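Local coordinates for hydrogenase (NiFe) small subunit HydA (Allochromatium vinosum, PDB 3MYR), which forms the iron-sulfur subunit of a heterodimeric [NiFe] hydrogenase, which probably oxidises H2 and passes the electrons along three clusters toward an acceptor, at residues 56-61 against 97-102; 63-68 against 101-106; 186-191 against 239-244. All coordinates share one frame; numbering follows the deposited sequence.

Contact 1 (56-61 against 97-102); sequences ARLQAM and LMETVE
Arg57 reaches across from helix 50-63 to Glu99 of helix 93-101, and the salt bridge between them is the polar part of this helix-helix contact. Its main bond runs from Arg57 NH2 to Glu99 OE2, 2.9 Å long and nearly straight at 167°. The carboxylate comes to the edge of the guanidinium, the two planes turned only 13° apart, and OE2 receives the NH2 through its anti lone pair, the one facing away from OE1. NH1 adds a weak second bond to the same oxygen, 3.4 Å away, so one carboxylate oxygen meets both terminal nitrogens. The arginine chain leaves the helix with CG anti to the backbone N and bends at chi3, which turns NE out of the line of the extended CB-CG-CD run. NH1 is also salt-bridged to Glu54, one turn earlier on the same helix, so the arginine's charge is shared between two carboxylates. Thr100 OG1 stands 3.1 Å from Arg57 NH2 and is hydrogen-bonded to Ile96 O within its own helix. Met61 supplies the apolar part of the contact. Its methyl CE rests 3.5 Å from the backbone atom Glu99 O and 3.9 Å from Glu99 CG, while SD faces Thr100 CG2 at 4.1 Å; the thioether crosses both side chains at about a right angle. At the margin, Leu58 CD2 touches Glu99 OE2 at 3.9 Å. The short helix axes are 11.2 Å apart and inclined at 39°, a wide spacing spanned by long side chains. Met61 and Thr100 also touch strand 5-10, and Thr100 reaches Val70 of strand 69-77: this is the packing of neighbouring helices on one face of a largely parallel alpha/beta sheet, in the flavodoxin-like domain of the hydrogenase small subunit.

Contact 2 (63-68 against 101-106); sequences ENRGQY and VEHAAA
Two backbone hydrogen bonds join the loops 63-68 and 101-106: Gly66 N to His103 O, 2.7 Å, and Ala105 N to Tyr68 O, 2.9 Å. His103 O is presented by a type I turn, Val101 to Ala104. On the outer side the guanidinium of Arg65 lies flat on the imidazole of His103, their centres 3.9 Å apart and planes 24° apart; NH2 sits 3.4 Å from CE1. The two side chains run side by side in the same direction, and Glu102 CG covers the opposite face of the imidazole. Inside, Tyr68 lays a ring face against Ala104, whose CA makes a CH-pi contact 3.9 Å from the ring centroid. The phenol OH at the far end of this ring is hydrogen-bonded to Thr100 O of helix 93-101. Ala105 CB packs on Gly66 O at 3.6 Å. The two loops carry the chain from helices 50-63 and 93-101 into the neighbouring parallel strands 69-77 and 106-110, whose pairing continues as Ala106 bonds to Val70.

Contact 3 (186-191 against 239-244); sequences DRCYRR and WPVEAG. With SF4 (iron/sulfur cluster), chain J; F3S (Fe3-s4 cluster), chain K.
Cys188 SG binds FE1 of a [4Fe-4S] cluster at 2.3 Å and turns toward the rim of Trp239, whose CH2 is 3.8 Å away. The sulfur lies at the edge of the six-membered ring, 80° off its normal. At another part of its edge the same indole meets the [3Fe-4S] cluster, with CE3 3.7 Å from the inorganic sulfide S2, so Trp239 fills the space between a cysteine ligand of one cluster and a sulfide of the other. Val241 CG1 touches both Cys188 SG and sulfide S4 of the [4Fe-4S] cluster, while Pro240 packs against S2 of the [3Fe-4S] cluster. His185, Cys213 and Cys219 complete the ligands of the [4Fe-4S] cluster.

Around this first shell, Arg190 N donates to Cys188 SG at 3.3 Å and 163°, a capping bond ahead of helix 191-195. The Arg190 side chain passes Val241 in the opposite direction, NE lying 3.5 Å from CG1, and both NE and NH2 grip the single oxygen Tyr189 OH from the side. Its NH1 is hydrogen-bonded to Trp212 O. Tyr189 CG lies between the backbone N and carbonyl carbon (chi1 78°), and Arg190 CG covers the centre of one ring face. One ring edge faces Trp239 CZ2, while OH reaches Glu242 CA at 3.3 Å and is hydrogen-bonded to Ser232 of the large subunit. Glu242 OE2 is salt-bridged to Lys232 of the same chain and OE1 to Arg238 of the large subunit, tying this region to the partner chain.

The N-H bond to a ligand sulfur and the nearby arginine charge would tend to stabilise the reduced cluster. An aromatic ring touching both cluster environments is consistent with electron transfer between the medial [3Fe-4S] and distal [4Fe-4S] clusters.

Overall arrangement
Contacts 1 and 2 are continuous: their centres are 8 Å apart, they share Val101 and Glu102, and Tyr68 CE2 of contact 2 packs 3.7 Å from Met61 CA of contact 1. One joins two helices and the other the loops that follow them, all in the N-terminal alpha/beta part, away from the annotated cluster sites. Contact 3 lies on the opposite side of the chain's centre, in the C-terminal cluster-binding part; its centre is about 41 Å from that of contact 1 and 40 Å from that of contact 2, and it borders two clusters. The remaining [4Fe-4S] cluster is held by Cys14, Cys17, Cys113 and Cys147.

Contact 1 (56-61 against 97-102)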
loop_
_atom_site.group_PDB
_atom_site.type_symbol
_atom_site.label_atom_id
_atom_site.label_comp_id
_atom_site.label_asym_id
_atom_site.label_seq_id
_atom_site.Cartn_x
_atom_site.Cartn_y
_atom_site.Cartn_z
ATOM N N ALA A 56 7.138 -9.967 21.737
ATOM C CA ALA A 56 6.792 -8.659 22.252
ATOM C C ALA A 56 5.282 -8.575 22.485
ATOM O O ALA A 56 4.831 -7.956 23.481
ATOM C CB ALA A 56 7.267 -7.526 21.275
ATOM N N ARG A 57 4.477 -9.164 21.589
ATOM C CA ARG A 57 3.036 -9.129 21.820
ATOM C C ARG A 57 2.703 -9.918 23.120
ATOM O O ARG A 57 1.927 -9.445 23.963
ATOM C CB ARG A 57 2.233 -9.662 20.617
ATOM C CG ARG A 57 0.798 -9.967 20.929
ATOM C CD ARG A 57 0.021 -10.492 19.706
ATOM N NE ARG A 57 0.432 -11.810 19.257
ATOM C CZ ARG A 57 -0.018 -12.952 19.771
ATOM N NH1 ARG A 57 0.485 -14.093 19.322
ATOM N NH2 ARG A 57 -0.939 -12.972 20.744
ATOM N N LEU A 58 3.287 -11.107 23.274
ATOM C CA LEU A 58 2.982 -11.942 24.448
ATOM C C LEU A 58 3.441 -11.284 25.760
ATOM O O LEU A 58 2.773 -11.375 26.783
ATOM C CB LEU A 58 3.575 -13.376 24.301
ATOM C CG LEU A 58 3.051 -14.138 23.054
ATOM C CD1 LEU A 58 3.875 -15.443 22.903
ATOM C CD2 LEU A 58 1.578 -14.471 23.208
ATOM N N GLN A 59 4.584 -10.617 25.730
ATOM C CA GLN A 59 5.060 -9.951 26.934
ATOM C C GLN A 59 4.169 -8.722 27.272
ATOM O O GLN A 59 3.812 -8.474 28.419
ATOM C CB GLN A 59 6.509 -9.542 26.748
ATOM C CG GLN A 59 7.149 -8.922 28.025
ATOM C CD GLN A 59 8.509 -8.251 27.760
ATOM O OE1 GLN A 59 9.123 -8.452 26.707
ATOM N NE2 GLN A 59 8.965 -7.435 28.710
ATOM N N ALA A 60 3.741 -7.991 26.260
ATOM C CA ALA A 60 2.718 -6.975 26.492
ATOM C C ALA A 60 1.470 -7.546 27.130
ATOM O O ALA A 60 0.944 -6.941 28.038
ATOM C CB ALA A 60 2.369 -6.194 25.180
ATOM N N MET A 61 0.958 -8.661 26.638
ATOM C CA MET A 61 -0.251 -9.218 27.199
ATOM C C MET A 61 -0.008 -9.665 28.671
ATOM O O MET A 61 -0.868 -9.457 29.519
ATOM C CB MET A 61 -0.750 -10.408 26.387
ATOM C CG MET A 61 -1.301 -10.017 24.962
ATOM S SD MET A 61 -1.287 -11.498 23.941
ATOM C CE MET A 61 -2.228 -12.656 24.943
ATOM N N LEU A 97 -6.837 -13.599 17.675
ATOM C CA LEU A 97 -7.860 -12.680 18.141
ATOM C C LEU A 97 -8.356 -13.078 19.532
ATOM O O LEU A 97 -8.307 -12.239 20.484
ATOM C CB LEU A 97 -9.035 -12.625 17.150
ATOM C CG LEU A 97 -10.269 -11.834 17.655
ATOM C CD1 LEU A 97 -9.888 -10.322 17.558
ATOM C CD2 LEU A 97 -11.456 -12.060 16.701
ATOM N N MET A 98 -8.793 -14.333 19.680
ATOM C CA MET A 98 -9.463 -14.723 20.903
ATOM C C MET A 98 -8.453 -14.703 22.026
ATOM O O MET A 98 -8.762 -14.244 23.118
ATOM C CB MET A 98 -10.169 -16.117 20.802
ATOM C CG MET A 98 -11.337 -16.132 19.730
ATOM S SD MET A 98 -12.389 -14.662 19.779
ATOM C CE MET A 98 -13.300 -15.068 21.302
ATOM N N GLU A 99 -7.219 -15.145 21.759
ATOM C CA GLU A 99 -6.223 -15.187 22.842
ATOM C C GLU A 99 -5.760 -13.729 23.233
ATOM O O GLU A 99 -5.577 -13.446 24.399
ATOM C CB GLU A 99 -5.065 -16.092 22.423
ATOM C CG GLU A 99 -3.694 -15.643 22.907
ATOM C CD GLU A 99 -2.503 -16.335 22.173
ATOM O OE1 GLU A 99 -2.356 -17.570 22.356
ATOM O OE2 GLU A 99 -1.729 -15.658 21.430
ATOM N N THR A 100 -5.666 -12.792 22.285
ATOM C CA THR A 100 -5.178 -11.477 22.604
ATOM C C THR A 100 -6.267 -10.608 23.269
ATOM O O THR A 100 -5.975 -9.837 24.193
ATOM C CB THR A 100 -4.712 -10.796 21.326
ATOM O OG1 THR A 100 -3.788 -11.675 20.677
ATOM C CG2 THR A 100 -4.021 -9.507 21.610
ATOM N N VAL A 101 -7.529 -10.760 22.870
ATOM C CA VAL A 101 -8.577 -9.929 23.483
ATOM C C VAL A 101 -8.952 -10.467 24.877
ATOM O O VAL A 101 -9.549 -9.747 25.644
ATOM C CB VAL A 101 -9.862 -9.746 22.625
ATOM C CG1 VAL A 101 -9.515 -9.242 21.215
ATOM C CG2 VAL A 101 -10.660 -11.059 22.548
ATOM N N GLU A 102 -8.625 -11.707 25.207
ATOM C CA GLU A 102 -9.136 -12.296 26.464
ATOM C C GLU A 102 -8.895 -11.398 27.702
ATOM O O GLU A 102 -9.792 -11.156 28.462
ATOM C CB GLU A 102 -8.556 -13.682 26.754
ATOM C CG GLU A 102 -9.330 -14.314 27.946
ATOM C CD GLU A 102 -8.890 -15.711 28.264
ATOM O OE1 GLU A 102 -9.631 -16.379 29.025
ATOM O OE2 GLU A 102 -7.806 -16.146 27.779
#

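Contact 2 (63-68 against 101-106)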
loop_
_atom_site.group_PDB
_atom_site.type_symbol
_atom_site.label_atom_id
_atom_site.label_comp_id
_atom_site.label_asym_id
_atom_site.label_seq_id
_atom_site.Cartn_x
_atom_site.Cartn_y
_atom_site.Cartn_z
ATOM N N GLU A 63 2.329 -8.448 30.944
ATOM C CA GLU A 63 2.643 -7.385 31.872
ATOM C C GLU A 63 1.528 -6.382 32.074
ATOM O O GLU A 63 1.548 -5.657 33.038
ATOM C CB GLU A 63 3.908 -6.683 31.392
ATOM C CG GLU A 63 5.050 -7.717 31.410
ATOM C CD GLU A 63 6.451 -7.170 31.183
ATOM O OE1 GLU A 63 7.406 -7.923 31.532
ATOM O OE2 GLU A 63 6.611 -6.050 30.651
ATOM N N ASN A 64 0.530 -6.362 31.195
ATOM C CA ASN A 64 -0.490 -5.335 31.268
ATOM C C ASN A 64 -1.863 -5.945 31.341
ATOM O O ASN A 64 -2.858 -5.343 30.893
ATOM C CB ASN A 64 -0.383 -4.487 30.019
ATOM C CG ASN A 64 0.925 -3.742 29.952
ATOM O OD1 ASN A 64 1.167 -2.868 30.749
ATOM N ND2 ASN A 64 1.799 -4.150 29.057
ATOM N N ARG A 65 -1.917 -7.150 31.890
ATOM C CA ARG A 65 -3.137 -7.948 31.909
ATOM C C ARG A 65 -4.278 -7.137 32.469
ATOM O O ARG A 65 -4.093 -6.476 33.464
ATOM C CB ARG A 65 -2.914 -9.189 32.767
ATOM C CG ARG A 65 -4.111 -10.073 32.930
ATOM C CD ARG A 65 -4.000 -10.732 34.318
ATOM N NE ARG A 65 -4.853 -11.909 34.516
ATOM C CZ ARG A 65 -4.645 -13.099 33.945
ATOM N NH1 ARG A 65 -3.635 -13.268 33.077
ATOM N NH2 ARG A 65 -5.472 -14.106 34.227
ATOM N N GLY A 66 -5.430 -7.133 31.780
ATOM C CA GLY A 66 -6.593 -6.375 32.206
ATOM C C GLY A 66 -6.534 -4.931 31.726
ATOM O O GLY A 66 -7.489 -4.219 31.861
ATOM N N GLN A 67 -5.409 -4.456 31.203
ATOM C CA GLN A 67 -5.226 -2.994 31.073
ATOM C C GLN A 67 -4.936 -2.629 29.643
ATOM O O GLN A 67 -5.055 -1.492 29.297
ATOM C CB GLN A 67 -4.062 -2.424 31.936
ATOM C CG GLN A 67 -4.158 -2.700 33.486
ATOM C CD GLN A 67 -5.439 -2.113 34.113
ATOM O OE1 GLN A 67 -5.788 -0.931 33.911
ATOM N NE2 GLN A 67 -6.178 -2.963 34.835
ATOM N N TYR A 68 -4.489 -3.550 28.810
ATOM C CA TYR A 68 -4.059 -3.098 27.471
ATOM C C TYR A 68 -5.243 -2.876 26.499
ATOM O O TYR A 68 -6.291 -3.494 26.616
ATOM C CB TYR A 68 -2.962 -4.006 26.916
ATOM C CG TYR A 68 -3.429 -5.453 26.764
ATOM C CD1 TYR A 68 -4.074 -5.878 25.599
ATOM C CD2 TYR A 68 -3.244 -6.379 27.793
ATOM C CE1 TYR A 68 -4.499 -7.234 25.473
ATOM C CE2 TYR A 68 -3.649 -7.727 27.683
ATOM C CZ TYR A 68 -4.275 -8.136 26.534
ATOM O OH TYR A 68 -4.695 -9.439 26.452
ATOM N N VAL A 101 -7.529 -10.760 22.870
ATOM C CA VAL A 101 -8.577 -9.929 23.483
ATOM C C VAL A 101 -8.952 -10.467 24.877
ATOM O O VAL A 101 -9.549 -9.747 25.644
ATOM C CB VAL A 101 -9.862 -9.746 22.625
ATOM C CG1 VAL A 101 -9.515 -9.242 21.215
ATOM C CG2 VAL A 101 -10.660 -11.059 22.548
ATOM N N GLU A 102 -8.625 -11.707 25.207
ATOM C CA GLU A 102 -9.136 -12.296 26.464
ATOM C C GLU A 102 -8.895 -11.398 27.702
ATOM O O GLU A 102 -9.792 -11.156 28.462
ATOM C CB GLU A 102 -8.556 -13.682 26.754
ATOM C CG GLU A 102 -9.330 -14.314 27.946
ATOM C CD GLU A 102 -8.890 -15.711 28.264
ATOM O OE1 GLU A 102 -9.631 -16.379 29.025
ATOM O OE2 GLU A 102 -7.806 -16.146 27.779
ATOM N N HIS A 103 -7.733 -10.790 27.802
ATOM C CA HIS A 103 -7.444 -9.914 28.949
ATOM C C HIS A 103 -7.270 -8.452 28.609
ATOM O O HIS A 103 -6.667 -7.726 29.399
ATOM C CB HIS A 103 -6.178 -10.457 29.646
ATOM C CG HIS A 103 -6.375 -11.844 30.207
ATOM N ND1 HIS A 103 -7.335 -12.124 31.174
ATOM C CD2 HIS A 103 -5.834 -13.039 29.852
ATOM C CE1 HIS A 103 -7.337 -13.427 31.426
ATOM N NE2 HIS A 103 -6.414 -13.999 30.659
ATOM N N ALA A 104 -7.781 -8.011 27.445
ATOM C CA ALA A 104 -7.754 -6.569 27.105
ATOM C C ALA A 104 -8.693 -5.761 28.008
ATOM O O ALA A 104 -9.730 -6.292 28.399
ATOM C CB ALA A 104 -8.147 -6.347 25.612
ATOM N N ALA A 105 -8.378 -4.488 28.287
ATOM C CA ALA A 105 -9.366 -3.578 28.824
ATOM C C ALA A 105 -10.508 -3.337 27.786
ATOM O O ALA A 105 -11.686 -3.274 28.139
ATOM C CB ALA A 105 -8.690 -2.178 29.189
ATOM N N ALA A 106 -10.148 -3.143 26.509
ATOM C CA ALA A 106 -11.156 -2.810 25.486
ATOM C C ALA A 106 -10.550 -3.141 24.140
ATOM O O ALA A 106 -9.329 -3.354 24.036
ATOM C CB ALA A 106 -11.538 -1.328 25.566
#

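Contact 3 (186-191 against 239-244)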
loop_
_atom_site.group_PDB
_atom_site.type_symbol
_atom_site.label_atom_id
_atom_site.label_comp_id
_atom_site.label_asym_id
_atom_site.label_seq_id
_atom_site.Cartn_x
_atom_site.Cartn_y
_atom_site.Cartn_z
ATOM N N ASP A 186 -27.112 14.739 5.977
ATOM C CA ASP A 186 -27.665 15.800 6.822
ATOM C C ASP A 186 -26.640 16.901 7.108
ATOM O O ASP A 186 -26.957 17.826 7.827
ATOM C CB ASP A 186 -28.156 15.241 8.176
ATOM C CG ASP A 186 -29.560 14.603 8.058
ATOM O OD1 ASP A 186 -30.278 14.786 7.029
ATOM O OD2 ASP A 186 -29.918 13.836 8.950
ATOM N N ARG A 187 -25.413 16.789 6.567
ATOM C CA ARG A 187 -24.408 17.822 6.772
ATOM C C ARG A 187 -23.820 18.351 5.454
ATOM O O ARG A 187 -23.124 19.339 5.464
ATOM C CB ARG A 187 -23.247 17.272 7.655
ATOM C CG ARG A 187 -23.703 16.832 9.086
ATOM C CD ARG A 187 -24.238 18.078 9.825
ATOM N NE ARG A 187 -24.128 17.974 11.299
ATOM C CZ ARG A 187 -24.687 18.834 12.145
ATOM N NH1 ARG A 187 -25.426 19.866 11.688
ATOM N NH2 ARG A 187 -24.479 18.694 13.432
ATOM N N CYS A 188 -24.078 17.650 4.362
ATOM C CA CYS A 188 -23.446 17.847 3.071
ATOM C C CYS A 188 -23.705 19.237 2.479
ATOM O O CYS A 188 -24.856 19.730 2.431
ATOM C CB CYS A 188 -23.960 16.750 2.102
ATOM S SG CYS A 188 -23.228 16.953 0.425
ATOM N N TYR A 189 -22.652 19.888 1.995
ATOM C CA TYR A 189 -22.820 21.229 1.418
ATOM C C TYR A 189 -23.644 21.242 0.110
ATOM O O TYR A 189 -24.015 22.322 -0.319
ATOM C CB TYR A 189 -21.468 21.951 1.230
ATOM C CG TYR A 189 -20.709 21.451 0.002
ATOM C CD1 TYR A 189 -20.607 22.226 -1.156
ATOM C CD2 TYR A 189 -20.076 20.172 0.015
ATOM C CE1 TYR A 189 -19.913 21.757 -2.312
ATOM C CE2 TYR A 189 -19.411 19.661 -1.149
ATOM C CZ TYR A 189 -19.311 20.480 -2.289
ATOM O OH TYR A 189 -18.684 20.017 -3.400
ATOM N N ARG A 190 -23.936 20.066 -0.488
ATOM C CA ARG A 190 -24.769 19.997 -1.706
ATOM C C ARG A 190 -26.217 19.738 -1.344
ATOM O O ARG A 190 -27.114 19.754 -2.207
ATOM C CB ARG A 190 -24.264 18.917 -2.673
ATOM C CG ARG A 190 -22.731 19.102 -3.018
ATOM C CD ARG A 190 -22.355 18.273 -4.217
ATOM N NE ARG A 190 -20.957 18.439 -4.562
ATOM C CZ ARG A 190 -20.413 18.194 -5.749
ATOM N NH1 ARG A 190 -21.184 17.999 -6.818
ATOM N NH2 ARG A 190 -19.085 18.329 -5.890
ATOM N N ARG A 191 -26.464 19.559 -0.064
ATOM C CA ARG A 191 -27.821 19.181 0.382
ATOM C C ARG A 191 -28.869 20.231 0.026
ATOM O O ARG A 191 -29.972 19.856 -0.427
ATOM C CB ARG A 191 -27.862 18.873 1.905
ATOM C CG ARG A 191 -29.351 18.643 2.438
ATOM C CD ARG A 191 -29.930 17.301 1.824
ATOM N NE ARG A 191 -31.270 17.045 2.418
ATOM C CZ ARG A 191 -31.489 16.542 3.659
ATOM N NH1 ARG A 191 -32.737 16.359 4.123
ATOM N NH2 ARG A 191 -30.480 16.191 4.447
ATOM N N TRP A 239 -13.053 16.235 0.817
ATOM C CA TRP A 239 -13.721 14.973 1.089
ATOM C C TRP A 239 -14.372 14.456 -0.210
ATOM O O TRP A 239 -14.420 15.168 -1.202
ATOM C CB TRP A 239 -14.727 15.093 2.218
ATOM C CG TRP A 239 -15.940 15.962 1.926
ATOM C CD1 TRP A 239 -15.978 17.325 1.946
ATOM C CD2 TRP A 239 -17.300 15.511 1.833
ATOM N NE1 TRP A 239 -17.296 17.748 1.788
ATOM C CE2 TRP A 239 -18.112 16.646 1.722
ATOM C CE3 TRP A 239 -17.916 14.221 1.905
ATOM C CZ2 TRP A 239 -19.513 16.569 1.632
ATOM C CZ3 TRP A 239 -19.297 14.137 1.804
ATOM C CH2 TRP A 239 -20.080 15.291 1.625
ATOM N N PRO A 240 -14.838 13.193 -0.222
ATOM C CA PRO A 240 -15.181 12.598 -1.524
ATOM C C PRO A 240 -16.195 13.392 -2.344
ATOM O O PRO A 240 -15.954 13.657 -3.521
ATOM C CB PRO A 240 -15.793 11.270 -1.120
ATOM C CG PRO A 240 -14.729 10.818 -0.023
ATOM C CD PRO A 240 -14.663 12.155 0.808
ATOM N N VAL A 241 -17.261 13.868 -1.724
ATOM C CA VAL A 241 -18.274 14.601 -2.477
ATOM C C VAL A 241 -17.748 15.994 -2.871
ATOM O O VAL A 241 -17.959 16.476 -3.985
ATOM C CB VAL A 241 -19.576 14.721 -1.606
ATOM C CG1 VAL A 241 -20.541 15.832 -2.209
ATOM C CG2 VAL A 241 -20.294 13.327 -1.529
ATOM N N GLU A 242 -16.922 16.599 -2.022
ATOM C CA GLU A 242 -16.367 17.889 -2.426
ATOM C C GLU A 242 -15.448 17.763 -3.655
ATOM O O GLU A 242 -15.448 18.605 -4.540
ATOM C CB GLU A 242 -15.598 18.530 -1.264
ATOM C CG GLU A 242 -14.933 19.807 -1.712
ATOM C CD GLU A 242 -14.193 20.561 -0.565
ATOM O OE1 GLU A 242 -13.270 21.326 -0.869
ATOM O OE2 GLU A 242 -14.547 20.443 0.617
ATOM N N ALA A 243 -14.694 16.687 -3.738
ATOM C CA ALA A 243 -13.887 16.418 -4.919
ATOM C C ALA A 243 -14.621 15.827 -6.134
ATOM O O ALA A 243 -13.954 15.469 -7.095
ATOM C CB ALA A 243 -12.657 15.479 -4.544
ATOM N N GLY A 244 -15.940 15.625 -6.040
ATOM C CA GLY A 244 -16.775 15.372 -7.209
ATOM C C GLY A 244 -17.221 13.915 -7.361
ATOM O O GLY A 244 -17.772 13.572 -8.360
HETATM FE FE1 SF4 J . -24.653 15.496 -0.637
HETATM FE FE2 SF4 J . -26.503 14.968 -2.653
HETATM FE FE3 SF4 J . -24.905 12.982 -1.658
HETATM FE FE4 SF4 J . -26.921 14.035 -0.143
HETATM S S1 SF4 J . -27.109 12.856 -2.077
HETATM S S2 SF4 J . -24.849 13.513 0.567
HETATM S S3 SF4 J . -26.807 16.248 -0.772
HETATM S S4 SF4 J . -24.219 14.860 -2.801
HETATM FE FE1 F3S K . -18.703 8.407 1.913
HETATM FE FE3 F3S K . -16.636 6.964 2.838
HETATM FE FE4 F3S K . -16.880 9.434 3.628
HETATM S S1 F3S K . -17.446 6.914 0.732
HETATM S S2 F3S K . -17.874 10.487 2.003
HETATM S S3 F3S K . -18.352 7.792 4.062
HETATM S S4 F3S K . -15.006 8.430 3.173
#